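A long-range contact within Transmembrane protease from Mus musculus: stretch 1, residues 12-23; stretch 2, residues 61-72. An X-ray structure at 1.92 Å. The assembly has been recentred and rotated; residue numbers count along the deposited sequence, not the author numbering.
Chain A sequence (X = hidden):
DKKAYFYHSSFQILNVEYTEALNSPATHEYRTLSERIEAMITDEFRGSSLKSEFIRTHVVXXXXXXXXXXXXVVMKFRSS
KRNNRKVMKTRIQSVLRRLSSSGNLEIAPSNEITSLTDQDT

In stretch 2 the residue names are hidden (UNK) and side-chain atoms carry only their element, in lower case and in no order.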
# COMPACT_ATOMS: atom_id res chain seq x y z
N GLN A 12 -3.99 4.33 -4.18
CA GLN A 12 -5.41 4.60 -4.09
C GLN A 12 -5.94 3.55 -3.08
O GLN A 12 -5.69 2.36 -3.25
CB GLN A 12 -6.09 4.40 -5.45
CG GLN A 12 -5.82 5.51 -6.45
CD GLN A 12 -4.97 5.07 -7.63
OE1 GLN A 12 -3.74 5.21 -7.61
NE2 GLN A 12 -5.61 4.52 -8.65
N ILE A 13 -6.64 4.00 -2.05
CA ILE A 13 -7.17 3.06 -1.06
C ILE A 13 -8.62 2.78 -1.42
O ILE A 13 -9.52 3.54 -1.08
CB ILE A 13 -7.05 3.65 0.38
CG1 ILE A 13 -5.58 4.03 0.67
CG2 ILE A 13 -7.53 2.63 1.41
CD1 ILE A 13 -4.57 2.88 0.43
N LEU A 14 -8.82 1.68 -2.13
CA LEU A 14 -10.13 1.30 -2.62
C LEU A 14 -11.18 0.97 -1.57
O LEU A 14 -10.88 0.44 -0.50
CB LEU A 14 -9.99 0.10 -3.58
CG LEU A 14 -8.91 0.16 -4.67
CD1 LEU A 14 -8.96 -1.11 -5.52
CD2 LEU A 14 -9.12 1.39 -5.55
N ASN A 15 -12.43 1.31 -1.89
CA ASN A 15 -13.58 1.01 -1.05
C ASN A 15 -13.63 1.65 0.34
O ASN A 15 -14.24 1.10 1.26
CB ASN A 15 -13.70 -0.52 -0.95
CG ASN A 15 -13.61 -1.19 -2.31
OD1 ASN A 15 -13.09 -2.31 -2.45
ND2 ASN A 15 -14.11 -0.51 -3.34
N VAL A 16 -12.99 2.81 0.50
CA VAL A 16 -13.01 3.51 1.78
C VAL A 16 -13.34 4.98 1.53
O VAL A 16 -12.65 5.67 0.78
CB VAL A 16 -11.65 3.45 2.51
CG1 VAL A 16 -11.77 4.15 3.86
CG2 VAL A 16 -11.22 2.02 2.70
N GLU A 17 -14.42 5.45 2.14
CA GLU A 17 -14.80 6.85 1.98
C GLU A 17 -13.95 7.67 2.93
O GLU A 17 -13.68 7.25 4.05
CB GLU A 17 -16.28 7.05 2.31
CG GLU A 17 -16.74 8.51 2.23
CD GLU A 17 -18.22 8.68 2.54
OE1 GLU A 17 -18.66 9.84 2.70
OE2 GLU A 17 -18.94 7.67 2.62
N TYR A 18 -13.51 8.83 2.47
CA TYR A 18 -12.72 9.70 3.32
C TYR A 18 -13.68 10.41 4.27
O TYR A 18 -14.63 11.06 3.83
CB TYR A 18 -11.96 10.74 2.48
CG TYR A 18 -10.97 11.55 3.27
CD1 TYR A 18 -9.65 11.13 3.43
CD2 TYR A 18 -11.36 12.73 3.90
CE1 TYR A 18 -8.74 11.86 4.21
CE2 TYR A 18 -10.47 13.46 4.68
CZ TYR A 18 -9.16 13.03 4.83
OH TYR A 18 -8.29 13.77 5.59
N THR A 19 -13.46 10.28 5.57
CA THR A 19 -14.31 10.91 6.59
C THR A 19 -13.43 11.83 7.44
O THR A 19 -12.22 11.72 7.38
CB THR A 19 -14.96 9.85 7.48
OG1 THR A 19 -13.94 9.04 8.07
CG2 THR A 19 -15.89 8.97 6.66
N GLU A 20 -14.04 12.71 8.23
CA GLU A 20 -13.25 13.64 9.06
C GLU A 20 -12.21 12.97 9.95
O GLU A 20 -11.10 13.49 10.12
CB GLU A 20 -14.17 14.50 9.92
CG GLU A 20 -14.82 15.60 9.13
CD GLU A 20 -13.80 16.50 8.48
OE1 GLU A 20 -13.24 17.38 9.17
OE2 GLU A 20 -13.54 16.31 7.27
N ALA A 21 -12.57 11.84 10.53
CA ALA A 21 -11.65 11.12 11.39
C ALA A 21 -10.31 10.91 10.69
O ALA A 21 -9.28 10.81 11.35
CB ALA A 21 -12.24 9.77 11.79
N LEU A 22 -10.32 10.85 9.36
CA LEU A 22 -9.08 10.62 8.63
C LEU A 22 -8.17 11.84 8.54
O LEU A 22 -7.02 11.72 8.10
CB LEU A 22 -9.37 10.08 7.22
CG LEU A 22 -10.07 8.71 7.18
CD1 LEU A 22 -9.98 8.14 5.78
CD2 LEU A 22 -9.41 7.75 8.18
N ASN A 23 -8.66 13.00 8.99
CA ASN A 23 -7.88 14.24 8.98
C ASN A 23 -6.80 14.23 10.05
O ASN A 23 -5.81 14.96 9.96
CB ASN A 23 -8.78 15.45 9.27
CG ASN A 23 -9.53 15.94 8.06
OD1 ASN A 23 -9.38 15.41 6.96
ND2 ASN A 23 -10.34 16.96 8.26
N UNK A 61 0.97 9.37 5.53
CA UNK A 61 -0.25 10.15 5.64
C UNK A 61 -1.34 9.66 4.71
O UNK A 61 -1.08 9.01 3.69
c UNK A 61 -1.42 14.08 4.84
c UNK A 61 -0.07 12.14 3.99
n UNK A 61 -1.57 15.56 4.97
c UNK A 61 -0.21 13.65 4.01
c UNK A 61 0.02 11.64 5.41
N UNK A 62 -2.58 9.94 5.11
CA UNK A 62 -3.76 9.57 4.34
C UNK A 62 -4.30 10.86 3.78
O UNK A 62 -4.53 11.82 4.52
c UNK A 62 -4.39 7.57 5.83
c UNK A 62 -4.81 8.92 5.25
c UNK A 62 -4.16 6.58 4.69
c UNK A 62 -5.46 7.06 6.80
N UNK A 63 -4.48 10.90 2.48
CA UNK A 63 -4.98 12.11 1.87
C UNK A 63 -6.31 11.86 1.23
O UNK A 63 -6.66 10.72 0.89
c UNK A 63 -2.72 13.23 1.47
c UNK A 63 -1.73 13.81 0.46
n UNK A 63 -1.07 11.50 -2.33
c UNK A 63 -1.66 12.45 -1.61
n UNK A 63 -2.73 13.07 -2.09
n UNK A 63 -1.17 12.78 -0.42
c UNK A 63 -3.97 12.65 0.83
N UNK A 64 -7.07 12.93 1.09
CA UNK A 64 -8.37 12.86 0.46
C UNK A 64 -8.24 13.32 -0.98
O UNK A 64 -7.70 14.39 -1.26
c UNK A 64 -10.54 16.32 1.87
n UNK A 64 -9.60 16.97 0.90
c UNK A 64 -11.38 15.23 1.21
c UNK A 64 -9.35 13.76 1.22
c UNK A 64 -10.52 14.27 0.40
N UNK A 65 -8.71 12.49 -1.90
CA UNK A 65 -8.71 12.81 -3.33
C UNK A 65 -10.13 12.50 -3.77
O UNK A 65 -10.57 11.35 -3.71
c UNK A 65 -7.70 11.95 -4.10
o UNK A 65 -5.74 10.96 -5.75
c UNK A 65 -6.26 12.40 -3.91
c UNK A 65 -5.31 11.80 -4.93
o UNK A 65 -4.11 12.16 -4.91
N UNK A 66 -10.86 13.53 -4.19
CA UNK A 66 -12.24 13.33 -4.57
C UNK A 66 -12.93 13.06 -3.25
O UNK A 66 -12.85 13.88 -2.34
N UNK A 67 -13.60 11.92 -3.14
CA UNK A 67 -14.26 11.55 -1.89
C UNK A 67 -13.57 10.29 -1.37
O UNK A 67 -13.90 9.80 -0.29
o UNK A 67 -15.90 10.19 -3.05
c UNK A 67 -16.49 12.48 -2.56
c UNK A 67 -15.75 11.24 -2.09
N UNK A 68 -12.63 9.79 -2.16
CA UNK A 68 -11.88 8.60 -1.79
C UNK A 68 -10.62 8.91 -1.01
O UNK A 68 -10.33 10.07 -0.71
N UNK A 69 -9.86 7.87 -0.68
CA UNK A 69 -8.63 8.02 0.09
C UNK A 69 -7.38 7.58 -0.65
O UNK A 69 -7.40 6.61 -1.42
c UNK A 69 -10.01 7.55 2.15
c UNK A 69 -8.72 7.20 1.41
c UNK A 69 -7.48 7.45 2.27
N UNK A 70 -6.28 8.29 -0.43
CA UNK A 70 -4.99 7.94 -1.01
C UNK A 70 -4.00 7.91 0.13
O UNK A 70 -4.01 8.80 0.98
c UNK A 70 -5.30 8.86 -3.31
c UNK A 70 -4.49 8.96 -2.05
c UNK A 70 -3.02 8.69 -2.35
N UNK A 71 -3.17 6.87 0.17
CA UNK A 71 -2.19 6.74 1.24
C UNK A 71 -0.77 6.91 0.71
O UNK A 71 -0.37 6.27 -0.26
c UNK A 71 -2.34 5.37 1.90
N UNK A 72 -0.02 7.82 1.32
CA UNK A 72 1.37 8.00 0.92
C UNK A 72 2.13 7.04 1.82
O UNK A 72 2.08 7.14 3.05
o UNK A 72 0.65 10.09 -0.86
o UNK A 72 0.80 11.55 0.76
c UNK A 72 1.83 9.44 1.12
c UNK A 72 1.04 10.43 0.28
O HOH W 1 -11.35 5.62 -1.54
O HOH W 2 -4.87 13.01 6.91

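Position 61 carries four carbons in a row ending in a nitrogen, and none of these atoms comes within 6 Å of stretch 1; the chain is Lys 61. Position 62 has four carbons forked at the second, pointing toward stretch 1, with one branch tip 4.2 Å from Leu 22 CD2. The fork after CB makes it Leu 62, and that tip is CD1.

At position 63, three carbons lead to a nitrogen and then to a carbon bearing two more nitrogens, a guanidinium: Arg 63. Its CB points away from stretch 1. Position 64 again shows four carbons ending in nitrogen, so it is Lys 64. Its CB sits 3.3 Å from the centroid of the Tyr 18 ring, 6° off the normal, a CH-pi contact over the face; the distant ammonium adds at most a weak attraction.

Position 65 has three carbons, the third with two oxygens: Glu 65, whose OE1 accepts a hydrogen bond from Arg 63 NH1 at 3.3 Å. Position 66 has no side-chain atoms and a phi of 70°, which favours glycine: Gly 66. Position 67 has one carbon bearing an oxygen and a carbon, hence Thr 67; its backbone O accepts a hydrogen bond from Tyr 18 N at 3.0 Å. Position 68, also without side-chain atoms, is Gly 68, closing a type II' turn that begins at Glu 65.

Position 69 has three carbons branched at CB, and one methyl lies 3.7 Å from Leu 22 CD1 and 3.8 Å from Tyr 18 CB. This is Val 69, the methyl being CG2. Position 70 has the same forked trio, one methyl 4.3 Å from Gln 12 CA: Val 70. Position 71 has a single carbon, 3.7 Å from Ile 13 CD1: Ala 71. Position 72 has two carbons, the second with two oxygens: Asp 72, beyond reach of stretch 1. Arg 63 NE lies 2.6 Å from Asp 72 OD2, a salt bridge.

The contact combines backbone pairing with apolar packing. Ile 13 N donates to Val 69 O at 2.8 Å and 165°, while Gln 12 and Val 70 form an antiparallel non-hydrogen-bonded pair. Across the corner at Asn 15, one water joins the two stretches, donating to Ile 13 O (2.8 Å) and Val 16 O (2.7 Å) and accepting from Val 69 N (2.8 Å). The side chain of Val 69 packs against both arms of the bend, touching Ile 13 before it and Val 16, Tyr 18 and Leu 22 after it.

Stretch 2 61-72: KLRKEGTGVVAD
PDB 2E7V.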